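Local atomic coordinates of dihydrodipicolinate synthase family protein (Sinorhizobium meliloti, PDB entry 4DNH), a protein that is of unknown function but folds as a TIM barrel and may be an aldolase-like enzyme related to dihydrodipicolinate synthase. Residues R68-W72 / E106-R110; T121-P126 / A157-L161; I135-Y139 / V174-V178; Y171-Y175 / G201-N205. All blocks are in the same frame, centred on the assembly; numbering follows the deposited sequence.

Contact 1. Residues R68-W72 / E106-R110; sequences RHRLW and EARGR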
loop_
_atom_site.group_PDB
_atom_site.type_symbol
_atom_site.label_atom_id
_atom_site.label_comp_id
_atom_site.label_asym_id
_atom_site.label_seq_id
_atom_site.Cartn_x
_atom_site.Cartn_y
_atom_site.Cartn_z
ATOM N N ARG A 68 0.558 -12.995 0.275
ATOM C CA ARG A 68 -0.858 -12.872 -0.062
ATOM C C ARG A 68 -1.757 -13.832 0.744
ATOM O O ARG A 68 -2.828 -13.433 1.214
ATOM C CB ARG A 68 -1.071 -13.063 -1.556
ATOM C CG ARG A 68 -0.744 -11.827 -2.380
ATOM C CD ARG A 68 0.718 -11.778 -2.789
ATOM N NE ARG A 68 1.093 -10.440 -3.257
ATOM C CZ ARG A 68 2.159 -9.745 -2.853
ATOM N NH1 ARG A 68 3.006 -10.269 -1.959
ATOM N NH2 ARG A 68 2.372 -8.517 -3.349
ATOM N N HIS A 69 -1.321 -15.079 0.929
ATOM C CA HIS A 69 -2.112 -16.050 1.704
ATOM C C HIS A 69 -2.219 -15.673 3.153
ATOM O O HIS A 69 -3.291 -15.838 3.773
ATOM C CB HIS A 69 -1.581 -17.482 1.554
ATOM C CG HIS A 69 -1.828 -18.082 0.192
ATOM N ND1 HIS A 69 -3.029 -18.578 -0.179
ATOM C CD2 HIS A 69 -0.980 -18.248 -0.904
ATOM C CE1 HIS A 69 -2.953 -19.046 -1.442
ATOM N NE2 HIS A 69 -1.697 -18.841 -1.886
ATOM N N ARG A 70 -1.128 -15.153 3.706
ATOM C CA ARG A 70 -1.129 -14.606 5.063
ATOM C C ARG A 70 -2.187 -13.513 5.200
ATOM O O ARG A 70 -2.915 -13.466 6.210
ATOM C CB ARG A 70 0.253 -14.043 5.421
ATOM C CG ARG A 70 0.453 -13.659 6.880
ATOM C CD ARG A 70 1.837 -13.045 7.053
ATOM N NE ARG A 70 1.979 -12.108 8.177
ATOM C CZ ARG A 70 2.157 -12.473 9.449
ATOM N NH1 ARG A 70 2.185 -13.773 9.780
ATOM N NH2 ARG A 70 2.290 -11.540 10.393
ATOM N N LEU A 71 -2.286 -12.650 4.185
ATOM C CA LEU A 71 -3.260 -11.551 4.231
ATOM C C LEU A 71 -4.672 -12.089 4.114
ATOM O O LEU A 71 -5.541 -11.728 4.896
ATOM C CB LEU A 71 -3.001 -10.458 3.177
ATOM C CG LEU A 71 -1.746 -9.590 3.285
ATOM C CD1 LEU A 71 -1.645 -8.666 2.073
ATOM C CD2 LEU A 71 -1.698 -8.778 4.569
ATOM N N TRP A 72 -4.902 -12.960 3.140
ATOM C CA TRP A 72 -6.217 -13.596 3.021
ATOM C C TRP A 72 -6.632 -14.316 4.268
ATOM O O TRP A 72 -7.794 -14.214 4.649
ATOM C CB TRP A 72 -6.298 -14.478 1.800
ATOM C CG TRP A 72 -6.225 -13.686 0.521
ATOM C CD1 TRP A 72 -6.811 -12.450 0.254
ATOM C CD2 TRP A 72 -5.530 -14.054 -0.723
ATOM N NE1 TRP A 72 -6.535 -12.043 -1.027
ATOM C CE2 TRP A 72 -5.771 -12.954 -1.669
ATOM C CE3 TRP A 72 -4.758 -15.146 -1.137
ATOM C CZ2 TRP A 72 -5.258 -12.967 -2.962
ATOM C CZ3 TRP A 72 -4.241 -15.144 -2.442
ATOM C CH2 TRP A 72 -4.486 -14.077 -3.329
ATOM N N GLU A 106 -3.805 -17.693 -7.514
ATOM C CA GLU A 106 -3.836 -18.137 -6.115
ATOM C C GLU A 106 -5.216 -17.885 -5.529
ATOM O O GLU A 106 -5.786 -18.774 -4.900
ATOM C CB GLU A 106 -2.774 -17.446 -5.248
ATOM C CG GLU A 106 -1.338 -17.889 -5.481
ATOM C CD GLU A 106 -1.120 -19.383 -5.338
ATOM O OE1 GLU A 106 -1.616 -19.986 -4.365
ATOM O OE2 GLU A 106 -0.443 -19.954 -6.210
ATOM N N ALA A 107 -5.746 -16.684 -5.771
ATOM C CA ALA A 107 -7.056 -16.241 -5.276
ATOM C C ALA A 107 -8.202 -17.191 -5.612
ATOM O O ALA A 107 -8.963 -17.589 -4.726
ATOM C CB ALA A 107 -7.374 -14.847 -5.800
ATOM N N ARG A 108 -8.331 -17.539 -6.893
ATOM C CA ARG A 108 -9.364 -18.465 -7.336
ATOM C C ARG A 108 -9.235 -19.831 -6.646
ATOM O O ARG A 108 -10.182 -20.630 -6.649
ATOM C CB ARG A 108 -9.323 -18.644 -8.854
ATOM C CG ARG A 108 -9.747 -17.427 -9.661
ATOM C CD ARG A 108 -9.829 -17.774 -11.147
ATOM N NE ARG A 108 -8.578 -18.342 -11.657
ATOM C CZ ARG A 108 -7.584 -17.634 -12.197
ATOM N NH1 ARG A 108 -7.678 -16.313 -12.325
ATOM N NH2 ARG A 108 -6.487 -18.251 -12.612
ATOM N N GLY A 109 -8.058 -20.085 -6.069
ATOM C CA GLY A 109 -7.778 -21.311 -5.334
ATOM C C GLY A 109 -8.240 -21.293 -3.892
ATOM O O GLY A 109 -7.985 -22.227 -3.151
ATOM N N ARG A 110 -8.937 -20.235 -3.504
ATOM C CA ARG A 110 -9.359 -20.034 -2.124
ATOM C C ARG A 110 -10.807 -19.589 -2.112
ATOM O O ARG A 110 -11.221 -18.868 -3.019
ATOM C CB ARG A 110 -8.548 -18.915 -1.481
ATOM C CG ARG A 110 -7.191 -19.305 -0.937
ATOM C CD ARG A 110 -6.564 -18.065 -0.299
ATOM N NE ARG A 110 -7.060 -17.830 1.058
ATOM C CZ ARG A 110 -6.311 -17.909 2.158
ATOM N NH1 ARG A 110 -5.014 -18.175 2.078
ATOM N NH2 ARG A 110 -6.862 -17.702 3.349
#
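This is a polar helix-to-helix contact on the outside of the TIM barrel, joining helix 61-73 to the C-terminal end of helix 93-108 and the turn after it. Its centre is the imidazole of His69, which is bonded at both ring nitrogens. NE2 of His69 donates to OE1 of Glu106 at 2.7 Å, a His-carboxylate hydrogen bond, while ND1 of His69 accepts from NH1 of Arg110 at 3.0 Å. Both partners lie at the ring edge. Beneath this layer, the indole of Trp72 runs across toward helix 93-108, with CH2 of Trp72 3.9 Å from CB of Ala107 and CZ3 of Trp72 3.9 Å from CB of Glu106. The guanidinium of Arg110 lies with one face over the Trp72 side chain, CZ of Arg110 being 3.4 Å from CB of Trp72. Arg110 also forms salt bridges with Asp73 and Asp112, and the indole NE1 is bonded to the carbonyl of Leu114, next to strand 115-119. Since NE2 donates and ND1 accepts, the two bonds together fit a neutral imidazole protonated at NE2, which bridges the carboxylate of Glu106 and the guanidinium of Arg110.

Contact 2. Residues T121-P126 / A157-L161; sequences TDHLAP and ASRAL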
loop_
_atom_site.group_PDB
_atom_site.type_symbol
_atom_site.label_atom_id
_atom_site.label_comp_id
_atom_site.label_asym_id
_atom_site.label_seq_id
_atom_site.Cartn_x
_atom_site.Cartn_y
_atom_site.Cartn_z
ATOM N N THR A 121 -0.265 2.972 -16.611
ATOM C CA THR A 121 0.365 3.463 -17.816
ATOM C C THR A 121 1.888 3.221 -17.753
ATOM O O THR A 121 2.613 3.489 -18.713
ATOM C CB THR A 121 0.006 4.954 -17.967
ATOM O OG1 THR A 121 -1.000 5.099 -18.982
ATOM C CG2 THR A 121 1.223 5.810 -18.289
ATOM N N ASP A 122 2.346 2.676 -16.627
ATOM C CA ASP A 122 3.781 2.551 -16.313
ATOM C C ASP A 122 4.716 1.938 -17.378
ATOM O O ASP A 122 5.933 2.018 -17.239
ATOM C CB ASP A 122 4.003 1.897 -14.936
ATOM C CG ASP A 122 3.146 0.651 -14.718
ATOM O OD1 ASP A 122 1.944 0.650 -15.061
ATOM O OD2 ASP A 122 3.677 -0.332 -14.168
ATOM N N HIS A 123 4.169 1.348 -18.443
ATOM C CA HIS A 123 5.023 0.878 -19.541
ATOM C C HIS A 123 5.307 1.954 -20.568
ATOM O O HIS A 123 5.962 1.702 -21.579
ATOM C CB HIS A 123 4.438 -0.369 -20.199
ATOM C CG HIS A 123 3.139 -0.121 -20.907
ATOM N ND1 HIS A 123 1.970 -0.040 -20.256
ATOM C CD2 HIS A 123 2.856 0.074 -22.252
ATOM C CE1 HIS A 123 0.986 0.193 -21.135
ATOM N NE2 HIS A 123 1.530 0.264 -22.358
ATOM N N LEU A 124 4.817 3.163 -20.314
ATOM C CA LEU A 124 4.933 4.274 -21.252
ATOM C C LEU A 124 5.699 5.446 -20.641
ATOM O O LEU A 124 5.264 6.034 -19.646
ATOM C CB LEU A 124 3.546 4.730 -21.701
ATOM C CG LEU A 124 3.437 5.911 -22.666
ATOM C CD1 LEU A 124 4.168 5.613 -23.969
ATOM C CD2 LEU A 124 1.969 6.237 -22.927
ATOM N N ALA A 125 6.835 5.773 -21.257
ATOM C CA ALA A 125 7.716 6.844 -20.799
ATOM C C ALA A 125 7.058 8.201 -21.036
ATOM O O ALA A 125 6.588 8.464 -22.146
ATOM C CB ALA A 125 9.055 6.764 -21.526
ATOM N N PRO A 126 6.983 9.052 -19.988
ATOM C CA PRO A 126 6.563 10.452 -20.182
ATOM C C PRO A 126 7.407 11.093 -21.276
ATOM O O PRO A 126 8.632 10.966 -21.260
ATOM C CB PRO A 126 6.859 11.103 -18.828
ATOM C CG PRO A 126 6.749 9.981 -17.844
ATOM C CD PRO A 126 7.164 8.719 -18.559
ATOM N N ALA A 157 -2.862 6.206 -11.222
ATOM C CA ALA A 157 -2.554 7.483 -11.847
ATOM C C ALA A 157 -1.438 7.264 -12.853
ATOM O O ALA A 157 -0.669 6.315 -12.729
ATOM C CB ALA A 157 -2.150 8.504 -10.803
ATOM N N SER A 158 -1.365 8.133 -13.853
ATOM C CA SER A 158 -0.497 7.927 -15.000
ATOM C C SER A 158 0.584 9.018 -15.133
ATOM O O SER A 158 0.283 10.221 -15.212
ATOM C CB SER A 158 -1.362 7.809 -16.263
ATOM O OG SER A 158 -0.679 8.160 -17.454
ATOM N N ARG A 159 1.841 8.566 -15.140
ATOM C CA ARG A 159 3.036 9.414 -15.271
ATOM C C ARG A 159 2.956 10.221 -16.590
ATOM O O ARG A 159 3.156 11.427 -16.589
ATOM C CB ARG A 159 4.286 8.502 -15.274
ATOM C CG ARG A 159 5.393 8.716 -14.233
ATOM C CD ARG A 159 4.907 8.463 -12.814
ATOM N NE ARG A 159 5.637 7.535 -11.909
ATOM C CZ ARG A 159 6.755 6.826 -12.119
ATOM N NH1 ARG A 159 7.188 6.042 -11.132
ATOM N NH2 ARG A 159 7.437 6.884 -13.267
ATOM N N ALA A 160 2.627 9.555 -17.702
ATOM C CA ALA A 160 2.627 10.184 -19.035
ATOM C C ALA A 160 1.537 11.248 -19.186
ATOM O O ALA A 160 1.723 12.252 -19.892
ATOM C CB ALA A 160 2.479 9.131 -20.123
ATOM N N LEU A 161 0.405 11.009 -18.524
ATOM C CA LEU A 161 -0.716 11.940 -18.514
ATOM C C LEU A 161 -0.407 13.199 -17.683
ATOM O O LEU A 161 -0.694 14.318 -18.133
ATOM C CB LEU A 161 -2.000 11.243 -18.048
ATOM C CG LEU A 161 -3.302 12.058 -18.002
ATOM C CD1 LEU A 161 -3.781 12.520 -19.375
ATOM C CD2 LEU A 161 -4.386 11.269 -17.297
#
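Thr121 comes just after strand 115-119 and brings the loop against the start of helix 159-164. Its CB points toward the other segment, and its methyl CG2 lies 3.1 Å from OG of Ser158, a very tight approach, and 4.0 Å from CB of Ala160. That serine oxygen has a job of its own: Ser158 is the N-cap of the helix, its OG accepting from N of Leu161 at 3.2 Å, so the threonine methyl packs directly on the cap. From Thr121 to Leu124 the chain makes a type I beta turn, closed by N of Leu124 donating to O of Thr121 at 2.7 Å. The turn carries Asp122 and His123 away from the helix; Asp122 pairs with Arg87 and also bonds Gln142 on helix 132-148. Both segments follow the C-terminal ends of neighbouring strands, 115-119 and 153-155, the second running into helix 159-164, at the end of a TIM barrel where active sites are found as a rule, although no site is established here. Past the turn, Leu124 sets CD2 at 4.1 Å from CB of Ala160. Pro126 then lies against Arg159 and Ala160: its CA is 4.1 Å from CA of Ala160, and its CG is 3.9 Å from CB of Arg159, whose guanidinium reaches a salt bridge with Asp196.

Contact 3. Residues I135-Y139 / V174-V178; sequences ILAAY and VYDRV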
loop_
_atom_site.group_PDB
_atom_site.type_symbol
_atom_site.label_atom_id
_atom_site.label_comp_id
_atom_site.label_asym_id
_atom_site.label_seq_id
_atom_site.Cartn_x
_atom_site.Cartn_y
_atom_site.Cartn_z
ATOM N N ILE A 135 -1.926 7.385 -24.553
ATOM C CA ILE A 135 -2.209 7.177 -23.127
ATOM C C ILE A 135 -3.408 6.253 -22.963
ATOM O O ILE A 135 -3.374 5.327 -22.149
ATOM C CB ILE A 135 -2.414 8.517 -22.367
ATOM C CG1 ILE A 135 -1.076 9.264 -22.212
ATOM C CG2 ILE A 135 -3.049 8.288 -21.004
ATOM C CD1 ILE A 135 -1.198 10.774 -22.115
ATOM N N LEU A 136 -4.454 6.486 -23.758
ATOM C CA LEU A 136 -5.623 5.608 -23.726
ATOM C C LEU A 136 -5.256 4.184 -24.098
ATOM O O LEU A 136 -5.726 3.231 -23.469
ATOM C CB LEU A 136 -6.731 6.123 -24.635
ATOM C CG LEU A 136 -7.416 7.385 -24.116
ATOM C CD1 LEU A 136 -8.268 8.026 -25.212
ATOM C CD2 LEU A 136 -8.219 7.095 -22.853
ATOM N N ALA A 137 -4.404 4.052 -25.111
ATOM C CA ALA A 137 -3.915 2.749 -25.549
ATOM C C ALA A 137 -3.162 2.051 -24.406
ATOM O O ALA A 137 -3.344 0.858 -24.162
ATOM C CB ALA A 137 -3.039 2.895 -26.791
ATOM N N ALA A 138 -2.352 2.816 -23.683
ATOM C CA ALA A 138 -1.613 2.297 -22.544
ATOM C C ALA A 138 -2.552 1.748 -21.454
ATOM O O ALA A 138 -2.396 0.599 -21.026
ATOM C CB ALA A 138 -0.688 3.367 -21.996
ATOM N N TYR A 139 -3.530 2.551 -21.029
ATOM C CA TYR A 139 -4.541 2.108 -20.067
ATOM C C TYR A 139 -5.292 0.858 -20.515
ATOM O O TYR A 139 -5.375 -0.127 -19.777
ATOM C CB TYR A 139 -5.569 3.205 -19.795
ATOM C CG TYR A 139 -5.221 4.132 -18.662
ATOM C CD1 TYR A 139 -5.086 3.659 -17.355
ATOM C CD2 TYR A 139 -5.034 5.484 -18.893
ATOM C CE1 TYR A 139 -4.756 4.518 -16.317
ATOM C CE2 TYR A 139 -4.711 6.352 -17.863
ATOM C CZ TYR A 139 -4.575 5.876 -16.581
ATOM O OH TYR A 139 -4.248 6.759 -15.574
ATOM N N VAL A 174 -9.782 11.386 -20.744
ATOM C CA VAL A 174 -9.090 10.116 -20.551
ATOM C C VAL A 174 -9.908 9.203 -19.646
ATOM O O VAL A 174 -10.266 8.096 -20.047
ATOM C CB VAL A 174 -7.645 10.320 -20.038
ATOM C CG1 VAL A 174 -7.072 9.036 -19.458
ATOM C CG2 VAL A 174 -6.758 10.820 -21.170
ATOM N N TYR A 175 -10.240 9.677 -18.450
ATOM C CA TYR A 175 -11.076 8.902 -17.530
ATOM C C TYR A 175 -12.510 8.668 -18.052
ATOM O O TYR A 175 -13.204 7.761 -17.598
ATOM C CB TYR A 175 -11.071 9.537 -16.138
ATOM C CG TYR A 175 -9.772 9.306 -15.397
ATOM C CD1 TYR A 175 -8.655 10.091 -15.653
ATOM C CD2 TYR A 175 -9.661 8.296 -14.442
ATOM C CE1 TYR A 175 -7.466 9.885 -14.976
ATOM C CE2 TYR A 175 -8.477 8.081 -13.762
ATOM C CZ TYR A 175 -7.380 8.875 -14.030
ATOM O OH TYR A 175 -6.188 8.673 -13.358
ATOM N N ASP A 176 -12.940 9.478 -19.015
ATOM C CA ASP A 176 -14.230 9.264 -19.661
ATOM C C ASP A 176 -14.176 8.021 -20.566
ATOM O O ASP A 176 -15.068 7.170 -20.497
ATOM C CB ASP A 176 -14.694 10.527 -20.412
ATOM C CG ASP A 176 -15.938 10.293 -21.270
ATOM O OD1 ASP A 176 -16.945 9.721 -20.781
ATOM O OD2 ASP A 176 -15.909 10.706 -22.451
ATOM N N ARG A 177 -13.134 7.901 -21.389
ATOM C CA ARG A 177 -13.020 6.729 -22.246
ATOM C C ARG A 177 -12.687 5.482 -21.432
ATOM O O ARG A 177 -13.370 4.465 -21.541
ATOM C CB ARG A 177 -12.027 6.931 -23.398
ATOM C CG ARG A 177 -12.227 5.911 -24.527
ATOM C CD ARG A 177 -11.889 6.469 -25.903
ATOM N NE ARG A 177 -12.763 7.581 -26.276
ATOM C CZ ARG A 177 -12.543 8.421 -27.289
ATOM N NH1 ARG A 177 -11.462 8.288 -28.052
ATOM N NH2 ARG A 177 -13.406 9.403 -27.541
ATOM N N VAL A 178 -11.655 5.579 -20.604
ATOM C CA VAL A 178 -11.235 4.473 -19.755
ATOM C C VAL A 178 -12.411 3.883 -18.964
ATOM O O VAL A 178 -12.682 2.680 -19.074
ATOM C CB VAL A 178 -10.063 4.872 -18.822
ATOM C CG1 VAL A 178 -9.784 3.778 -17.800
ATOM C CG2 VAL A 178 -8.803 5.156 -19.631
#
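Apolar contacts do most of the work here. Leu136 sets its CD2 against both valines, 4.1 Å from CG1 of Val174 and 3.8 Å from CG2 of Val178, and the same CD2 lies 3.6 Å from the backbone O of Val174. Tyr139, one turn on, covers both valines as well, with CE2 3.9 Å from CG1 of Val174 and CB 3.8 Å from CG2 of Val178. Helices 132-148 and 168-181 are outer helices of neighbouring beta-alpha units of the TIM barrel, following strands 115-119 and 153-155; the axes of their short segments approach to 10.3 Å and cross at -39°. Tyr139 and Val178 also touch Leu155, and Val174 touches Leu161. At the more exposed margin, the aliphatic part of Arg177 adds to the packing, its CB 3.9 Å from CD2 of Leu136. The polar ends are two hydroxyls: OH of Tyr139 comes within 3.5 Å of OH of Tyr175, yet Tyr139 is hydrogen-bonded to the carbonyl of Met156 and Tyr175 to the hydroxyl of Tyr202.

Contact 4. Residues Y171-Y175 / G201-N205; sequences YIRVY and GYWGN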
loop_
_atom_site.group_PDB
_atom_site.type_symbol
_atom_site.label_atom_id
_atom_site.label_comp_id
_atom_site.label_asym_id
_atom_site.label_seq_id
_atom_site.Cartn_x
_atom_site.Cartn_y
_atom_site.Cartn_z
ATOM N N TYR A 171 -7.833 15.158 -18.344
ATOM C CA TYR A 171 -8.155 14.137 -17.359
ATOM C C TYR A 171 -9.594 13.682 -17.511
ATOM O O TYR A 171 -9.890 12.502 -17.366
ATOM C CB TYR A 171 -7.937 14.661 -15.950
ATOM C CG TYR A 171 -6.495 14.878 -15.618
ATOM C CD1 TYR A 171 -5.865 16.092 -15.909
ATOM C CD2 TYR A 171 -5.751 13.865 -15.026
ATOM C CE1 TYR A 171 -4.533 16.287 -15.607
ATOM C CE2 TYR A 171 -4.424 14.049 -14.722
ATOM C CZ TYR A 171 -3.822 15.260 -15.010
ATOM O OH TYR A 171 -2.500 15.420 -14.689
ATOM N N ILE A 172 -10.487 14.628 -17.788
ATOM C CA ILE A 172 -11.899 14.312 -17.956
ATOM C C ILE A 172 -12.079 13.358 -19.140
ATOM O O ILE A 172 -12.750 12.344 -19.003
ATOM C CB ILE A 172 -12.773 15.591 -18.073
ATOM C CG1 ILE A 172 -12.872 16.283 -16.711
ATOM C CG2 ILE A 172 -14.174 15.259 -18.568
ATOM C CD1 ILE A 172 -12.980 17.795 -16.771
ATOM N N ARG A 173 -11.447 13.672 -20.274
ATOM C CA ARG A 173 -11.559 12.865 -21.497
ATOM C C ARG A 173 -10.965 11.465 -21.352
ATOM O O ARG A 173 -11.571 10.482 -21.788
ATOM C CB ARG A 173 -10.916 13.577 -22.689
ATOM C CG ARG A 173 -11.812 14.614 -23.350
ATOM C CD ARG A 173 -10.988 15.609 -24.152
ATOM N NE ARG A 173 -11.499 16.977 -24.025
ATOM C CZ ARG A 173 -10.788 18.080 -24.260
ATOM N NH1 ARG A 173 -11.348 19.275 -24.112
ATOM N NH2 ARG A 173 -9.517 18.001 -24.637
ATOM N N VAL A 174 -9.782 11.386 -20.744
ATOM C CA VAL A 174 -9.090 10.116 -20.551
ATOM C C VAL A 174 -9.908 9.203 -19.646
ATOM O O VAL A 174 -10.266 8.096 -20.047
ATOM C CB VAL A 174 -7.645 10.320 -20.038
ATOM C CG1 VAL A 174 -7.072 9.036 -19.458
ATOM C CG2 VAL A 174 -6.758 10.820 -21.170
ATOM N N TYR A 175 -10.240 9.677 -18.450
ATOM C CA TYR A 175 -11.076 8.902 -17.530
ATOM C C TYR A 175 -12.510 8.668 -18.052
ATOM O O TYR A 175 -13.204 7.761 -17.598
ATOM C CB TYR A 175 -11.071 9.537 -16.138
ATOM C CG TYR A 175 -9.772 9.306 -15.397
ATOM C CD1 TYR A 175 -8.655 10.091 -15.653
ATOM C CD2 TYR A 175 -9.661 8.296 -14.442
ATOM C CE1 TYR A 175 -7.466 9.885 -14.976
ATOM C CE2 TYR A 175 -8.477 8.081 -13.762
ATOM C CZ TYR A 175 -7.380 8.875 -14.030
ATOM O OH TYR A 175 -6.188 8.673 -13.358
ATOM N N GLY A 201 0.780 17.688 -9.705
ATOM C CA GLY A 201 -0.399 18.413 -10.183
ATOM C C GLY A 201 -1.416 17.552 -10.915
ATOM O O GLY A 201 -1.999 17.992 -11.907
ATOM N N TYR A 202 -1.634 16.331 -10.428
ATOM C CA TYR A 202 -2.586 15.414 -11.054
ATOM C C TYR A 202 -4.033 15.947 -10.973
ATOM O O TYR A 202 -4.404 16.602 -9.987
ATOM C CB TYR A 202 -2.467 14.008 -10.450
ATOM C CG TYR A 202 -2.878 12.907 -11.400
ATOM C CD1 TYR A 202 -2.015 12.466 -12.398
ATOM C CD2 TYR A 202 -4.137 12.310 -11.306
ATOM C CE1 TYR A 202 -2.389 11.457 -13.275
ATOM C CE2 TYR A 202 -4.521 11.299 -12.176
ATOM C CZ TYR A 202 -3.644 10.873 -13.158
ATOM O OH TYR A 202 -4.021 9.877 -14.027
ATOM N N TRP A 203 -4.818 15.662 -12.020
ATOM C CA TRP A 203 -6.169 16.212 -12.274
ATOM C C TRP A 203 -6.179 17.560 -12.957
ATOM O O TRP A 203 -7.236 18.055 -13.351
ATOM C CB TRP A 203 -7.071 16.202 -11.037
ATOM C CG TRP A 203 -7.200 14.832 -10.415
ATOM C CD1 TRP A 203 -6.752 14.427 -9.163
ATOM C CD2 TRP A 203 -7.799 13.626 -11.012
ATOM N NE1 TRP A 203 -7.036 13.100 -8.947
ATOM C CE2 TRP A 203 -7.663 12.562 -10.010
ATOM C CE3 TRP A 203 -8.420 13.338 -12.218
ATOM C CZ2 TRP A 203 -8.120 11.274 -10.237
ATOM C CZ3 TRP A 203 -8.884 12.033 -12.434
ATOM C CH2 TRP A 203 -8.732 11.027 -11.464
ATOM N N GLY A 204 -5.000 18.161 -13.106
ATOM C CA GLY A 204 -4.847 19.400 -13.859
ATOM C C GLY A 204 -4.598 20.665 -13.059
ATOM O O GLY A 204 -4.529 21.751 -13.632
ATOM N N ASN A 205 -4.471 20.540 -11.740
ATOM C CA ASN A 205 -4.163 21.689 -10.889
ATOM C C ASN A 205 -3.096 21.387 -9.840
ATOM O O ASN A 205 -3.091 20.314 -9.230
ATOM C CB ASN A 205 -5.423 22.213 -10.206
ATOM C CG ASN A 205 -5.295 23.666 -9.790
ATOM O OD1 ASN A 205 -4.340 24.061 -9.117
ATOM N ND2 ASN A 205 -6.263 24.477 -10.197
#
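Four aromatic side chains, Tyr171, Tyr175, Tyr202 and Trp203, cluster at the middle of this contact. The ring of Tyr171 points its edge at the face of Tyr202 in a T-shaped pair, centroids 4.8 Å apart and planes at 76°, with CE2 of Tyr171 3.6 Å from CE1 of Tyr202. Trp203 meets both helix tyrosines obliquely: its CH2 lies over the face of Tyr175, 3.6 Å from CZ of that residue, and its CE3 is 3.9 Å from CD2 of Tyr171. Beyond the cluster, Trp203 packs edge-to-face on Trp190 of strand 186-191 and touches helix 208-221, so helix 168-181 is joined through it to the next beta-alpha unit of the TIM barrel. The loop residues sit on a type II beta turn from Gly201 to Gly204, closed by N of Gly204 donating to O of Gly201 at 3.2 Å. Tyr171 lies against this turn, with N of Trp203 over its face, 3.2 Å from CE2 of Tyr171, and N of Gly204 3.2 Å from CE1 of Tyr171. At phi 107° a CB on Gly204 would be jammed against the carbonyl O of Trp203, so the backbone itself requires glycine there. At the polar edge, OH of Tyr202 donates to OH of Tyr175 at 2.6 Å, and the Tyr202 hydroxyl is also hydrogen-bonded to the backbone N of Ser158.

How the contacts relate
Contact 1 stands apart: its centre is about 30 Å or more from the other centres, and it is partly buried and mainly polar, with Trp72 adding an apolar side. Contacts 2, 3 and 4 form one neighbourhood, with centres 11 to 13 Å apart. Contacts 3 and 4 are buried and share Val174 and Tyr175 of helix 168-181, which offers aliphatic groups to helix 132-148 and aromatic rings to the loop 201-205, though only Tyr175 touches both partners. Contact 2, partly buried, packs a loop on the start of helix 159-164 and touches both: CB of Ser158 lies 3.1 Å from OH of Tyr139, and its backbone reaches Tyr202 of contact 4.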